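Side-chain contacts in outer membrane protein Omp121 (Bacteroides thetaiotaomicron, PDB 5FQ8), which probably imports nutrients across the bacterial outer membrane as a TonB-dependent receptor with a plugged beta-barrel: residues 241-244 and 245-249; 281-285 and 286-290. One frame throughout, in Å; residues are numbered along the deposited sequence.

How the contacts relate
Contact 1 comes first along the chain, in the loop between strands 232-237 and 252-264; contact 2 comes after the hairpin of strands 252-264 and 268-280 and leads from 268-280 into 289-303. Strands 252-264, 268-280 and 289-303 pair antiparallel in succession in the barrel wall, so both contacts lie at the same end of adjoining strands. Their centres are about 17 Å apart, yet the segments touch: Phe249 CB is 3.8 Å from Met282 O, and Phe248 packs on Pro284. The calcium-bound turn of contact 2 thus abuts residues 245-248 of contact 1, whose backbone angles are helical, and contact 1 meets the lipoprotein BT_2262, linking the metal site to a subunit interface through one patch of loops.

Contact 1 (241-244 and 245-249); sequences MPDN and IKDFF
Ile245 runs alongside Asn244, its CG1 3.6 Å from Asn244 OD1. That amide is fixed from outside the turn: its ND2 donates to Ile341 O, and its OD1 accepts from Arg339. At Lys246 the backbone N donates to a water that in turn donates to Pro242 O. The aliphatic chain of Lys246 lies beside Asp243, with CD 4.0 Å from Asp243 OD1; the amine, NZ, stays 5.7 Å from Asp243 OD2, too far for a salt bridge. Asp247 N donates to Asp243 O at 2.7 Å. With CG beside its own backbone N (chi1 -74°), the Asp247 carboxylate turns back over Asp243, the two carboxylate planes 74° apart. Like charges come close here, Asp247 OD1 being 3.6 Å from Asp243 OD2. Asp247 OD2 accepts from Ser4 N and Thr5 OG1 of the lipoprotein BT_2262, which probably makes the approach more tolerable by stabilising this carboxylate. An alanine here would be likely to leave those two lipoprotein donors without their shared acceptor. Phe248 swings its ring away, edge-to-face with Tyr369 and against Leu334. The whole is a type I turn, Met241 to Asn244, running straight into residues 245-248, with helical backbone angles, at a subunit interface.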
loop_
_atom_site.group_PDB
_atom_site.type_symbol
_atom_site.label_atom_id
_atom_site.label_comp_id
_atom_site.label_asym_id
_atom_site.label_seq_id
_atom_site.Cartn_x
_atom_site.Cartn_y
_atom_site.Cartn_z
ATOM N N MET B 241 34.273 -11.825 -28.041
ATOM C CA MET B 241 34.323 -10.391 -27.790
ATOM C C MET B 241 34.785 -10.192 -26.355
ATOM O O MET B 241 33.972 -9.914 -25.464
ATOM C CB MET B 241 32.968 -9.747 -28.039
ATOM C CG MET B 241 32.485 -9.907 -29.435
ATOM S SD MET B 241 31.683 -8.414 -29.911
ATOM C CE MET B 241 31.089 -8.777 -31.533
ATOM N N PRO B 242 36.087 -10.299 -26.103
ATOM C CA PRO B 242 36.562 -10.391 -24.721
ATOM C C PRO B 242 36.277 -9.166 -23.893
ATOM O O PRO B 242 36.216 -9.261 -22.666
ATOM C CB PRO B 242 38.068 -10.600 -24.896
ATOM C CG PRO B 242 38.229 -11.100 -26.267
ATOM C CD PRO B 242 37.184 -10.440 -27.066
ATOM N N ASP B 243 36.098 -8.018 -24.519
ATOM C CA ASP B 243 35.875 -6.777 -23.799
ATOM C C ASP B 243 34.403 -6.464 -23.592
ATOM O O ASP B 243 34.077 -5.359 -23.154
ATOM C CB ASP B 243 36.539 -5.618 -24.541
ATOM C CG ASP B 243 37.851 -5.228 -23.938
ATOM O OD1 ASP B 243 38.407 -6.061 -23.198
ATOM O OD2 ASP B 243 38.312 -4.090 -24.199
ATOM N N ASN B 244 33.505 -7.402 -23.871
ATOM C CA ASN B 244 32.105 -7.020 -23.989
ATOM C C ASN B 244 31.537 -6.558 -22.658
ATOM O O ASN B 244 30.894 -5.509 -22.587
ATOM C CB ASN B 244 31.294 -8.163 -24.582
ATOM C CG ASN B 244 31.357 -9.402 -23.762
ATOM O OD1 ASN B 244 32.084 -9.467 -22.786
ATOM N ND2 ASN B 244 30.584 -10.406 -24.148
ATOM N N ILE B 245 31.793 -7.294 -21.585
ATOM C CA ILE B 245 31.316 -6.837 -20.287
ATOM C C ILE B 245 32.085 -5.607 -19.834
ATOM O O ILE B 245 31.505 -4.684 -19.256
ATOM C CB ILE B 245 31.400 -7.978 -19.267
ATOM C CG1 ILE B 245 30.408 -9.056 -19.668
ATOM C CG2 ILE B 245 31.124 -7.471 -17.869
ATOM C CD1 ILE B 245 30.325 -10.173 -18.716
ATOM N N LYS B 246 33.395 -5.563 -20.097
ATOM C CA LYS B 246 34.191 -4.414 -19.685
ATOM C C LYS B 246 33.716 -3.142 -20.372
ATOM O O LYS B 246 33.680 -2.070 -19.760
ATOM C CB LYS B 246 35.672 -4.654 -19.993
ATOM C CG LYS B 246 36.638 -3.611 -19.406
ATOM C CD LYS B 246 37.957 -3.573 -20.151
ATOM C CE LYS B 246 38.965 -2.647 -19.483
ATOM N NZ LYS B 246 38.407 -1.282 -19.264
ATOM N N ASP B 247 33.350 -3.240 -21.645
ATOM C CA ASP B 247 32.903 -2.077 -22.396
ATOM C C ASP B 247 31.531 -1.593 -21.971
ATOM O O ASP B 247 31.118 -0.513 -22.385
ATOM C CB ASP B 247 32.874 -2.403 -23.881
ATOM C CG ASP B 247 34.235 -2.478 -24.474
ATOM O OD1 ASP B 247 35.196 -2.377 -23.703
ATOM O OD2 ASP B 247 34.347 -2.635 -25.703
ATOM N N PHE B 248 30.804 -2.370 -21.173
ATOM C CA PHE B 248 29.447 -1.980 -20.818
ATOM C C PHE B 248 29.462 -0.815 -19.855
ATOM O O PHE B 248 28.501 -0.043 -19.790
ATOM C CB PHE B 248 28.710 -3.183 -20.228
ATOM C CG PHE B 248 27.482 -2.830 -19.456
ATOM C CD1 PHE B 248 26.334 -2.445 -20.101
ATOM C CD2 PHE B 248 27.476 -2.909 -18.077
ATOM C CE1 PHE B 248 25.216 -2.126 -19.387
ATOM C CE2 PHE B 248 26.363 -2.596 -17.356
ATOM C CZ PHE B 248 25.227 -2.201 -18.005
ATOM N N PHE B 249 30.550 -0.652 -19.135
ATOM C CA PHE B 249 30.611 0.369 -18.117
ATOM C C PHE B 249 31.086 1.695 -18.698
ATOM O O PHE B 249 31.699 1.765 -19.765
ATOM C CB PHE B 249 31.510 -0.096 -16.979
ATOM C CG PHE B 249 31.016 -1.345 -16.306
ATOM C CD1 PHE B 249 31.323 -2.589 -16.817
ATOM C CD2 PHE B 249 30.236 -1.273 -15.174
ATOM C CE1 PHE B 249 30.869 -3.729 -16.209
ATOM C CE2 PHE B 249 29.779 -2.407 -14.564
ATOM C CZ PHE B 249 30.097 -3.638 -15.077
HETATM O O HOH W 1 35.513 -8.032 -20.582
#

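Contact 2 (281-285 and 286-290); sequences GMIPT and DADSY. With CA (calcium ion), chain M.
Asp288 and three backbone carbonyls of the preceding residues close around one calcium ion. The carboxylate binds through a single oxygen, OD2, 2.2 Å from the metal. Ile283 O lies equally near the ion, at 2.2 Å, whereas Thr285 O and Gly281 O stand at 2.4 and 2.5 Å from it. Asp280 supplies the fifth ligand through OD1. Alternate residues of the loop, Gly281, Ile283 and Thr285, therefore turn their carbonyls inward, and the two aspartates bring negative charge that probably balances much of the ion's own. A backbone bond ties the ends of the turn together, Gly281 N donating to Asp288 O at 3.1 Å.

The side chain of Thr285 bonds to both arms of the bend. Its OG1 sits between the backbone N and the carbonyl carbon (chi1 81°), from where it donates to Pro284 O, in the carbonyl plane and on a lone pair. The same oxygen takes a weak bond from Ala287 N, 3.4 Å away, so one hydroxyl serves two backbone partners and probably stiffens the turn. Farther along, Ser289 OG reaches back 2.9 Å to Asp286 O, approaching from above the carbonyl plane rather than along a lone pair.

Around the metal the loop packs against helix 368-374 and other loops. Leu372 of that helix lies against Ile283, Thr285 and Ala287, and Pro80, in the plug region, touches Asp288 and Tyr290. The calcium loop thus joins antiparallel strands 268-280 and 289-303, and past it Ser289 and Tyr290 enter the barrel wall beside strand 306-320.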
loop_
_atom_site.group_PDB
_atom_site.type_symbol
_atom_site.label_atom_id
_atom_site.label_comp_id
_atom_site.label_asym_id
_atom_site.label_seq_id
_atom_site.Cartn_x
_atom_site.Cartn_y
_atom_site.Cartn_z
ATOM N N GLY B 281 27.895 7.039 -10.817
ATOM C CA GLY B 281 28.957 6.053 -10.912
ATOM C C GLY B 281 29.071 5.405 -12.276
ATOM O O GLY B 281 28.489 5.843 -13.267
ATOM N N MET B 282 29.826 4.315 -12.311
ATOM C CA MET B 282 30.272 3.771 -13.587
ATOM C C MET B 282 29.229 2.933 -14.302
ATOM O O MET B 282 29.401 2.662 -15.490
ATOM C CB MET B 282 31.499 2.916 -13.376
ATOM C CG MET B 282 31.219 1.792 -12.452
ATOM S SD MET B 282 32.685 0.888 -12.080
ATOM C CE MET B 282 32.076 -0.151 -10.789
ATOM N N ILE B 283 28.197 2.464 -13.617
ATOM C CA ILE B 283 27.154 1.730 -14.335
ATOM C C ILE B 283 26.372 2.715 -15.190
ATOM O O ILE B 283 26.043 3.811 -14.708
ATOM C CB ILE B 283 26.240 1.005 -13.356
ATOM C CG1 ILE B 283 27.051 0.181 -12.363
ATOM C CG2 ILE B 283 25.326 0.073 -14.073
ATOM C CD1 ILE B 283 26.247 -0.353 -11.225
ATOM N N PRO B 284 26.072 2.388 -16.454
ATOM C CA PRO B 284 25.416 3.351 -17.348
ATOM C C PRO B 284 24.103 3.897 -16.814
ATOM O O PRO B 284 23.506 3.307 -15.914
ATOM C CB PRO B 284 25.191 2.531 -18.619
ATOM C CG PRO B 284 26.181 1.485 -18.583
ATOM C CD PRO B 284 26.407 1.142 -17.157
ATOM N N THR B 285 23.635 5.003 -17.390
ATOM C CA THR B 285 22.502 5.790 -16.896
ATOM C C THR B 285 22.757 6.329 -15.500
ATOM O O THR B 285 23.862 6.220 -14.974
ATOM C CB THR B 285 21.189 4.995 -16.873
ATOM O OG1 THR B 285 21.149 4.178 -15.696
ATOM C CG2 THR B 285 21.035 4.119 -18.111
ATOM N N ASP B 286 21.720 6.889 -14.887
ATOM C CA ASP B 286 21.818 7.610 -13.628
ATOM C C ASP B 286 21.364 6.776 -12.444
ATOM O O ASP B 286 20.924 7.335 -11.435
ATOM C CB ASP B 286 21.005 8.908 -13.699
ATOM C CG ASP B 286 19.501 8.667 -13.867
ATOM O OD1 ASP B 286 19.040 8.510 -15.015
ATOM O OD2 ASP B 286 18.772 8.664 -12.853
ATOM N N ALA B 287 21.459 5.451 -12.546
ATOM C CA ALA B 287 20.994 4.598 -11.463
ATOM C C ALA B 287 21.966 4.568 -10.292
ATOM O O ALA B 287 21.526 4.365 -9.158
ATOM C CB ALA B 287 20.730 3.194 -11.985
ATOM N N ASP B 288 23.276 4.755 -10.534
ATOM C CA ASP B 288 24.264 4.942 -9.464
ATOM C C ASP B 288 24.291 6.407 -9.109
ATOM O O ASP B 288 25.066 7.173 -9.661
ATOM C CB ASP B 288 25.680 4.544 -9.864
ATOM C CG ASP B 288 25.751 3.877 -11.171
ATOM O OD1 ASP B 288 25.534 2.672 -11.143
ATOM O OD2 ASP B 288 26.041 4.527 -12.198
ATOM N N SER B 289 23.478 6.817 -8.178
ATOM C CA SER B 289 23.496 8.221 -7.846
ATOM C C SER B 289 23.563 8.389 -6.348
ATOM O O SER B 289 23.018 7.593 -5.591
ATOM C CB SER B 289 22.305 8.931 -8.426
ATOM O OG SER B 289 22.497 9.094 -9.810
ATOM N N TYR B 290 24.270 9.422 -5.942
ATOM C CA TYR B 290 24.348 9.807 -4.552
ATOM C C TYR B 290 24.580 11.297 -4.573
ATOM O O TYR B 290 25.525 11.757 -5.212
ATOM C CB TYR B 290 25.468 9.073 -3.850
ATOM C CG TYR B 290 25.730 9.452 -2.430
ATOM C CD1 TYR B 290 24.750 9.388 -1.478
ATOM C CD2 TYR B 290 26.990 9.819 -2.034
ATOM C CE1 TYR B 290 25.021 9.704 -0.174
ATOM C CE2 TYR B 290 27.264 10.129 -0.743
ATOM C CZ TYR B 290 26.287 10.074 0.181
ATOM O OH TYR B 290 26.597 10.398 1.469
HETATM CA CA CA M . 26.037 5.888 -13.911
#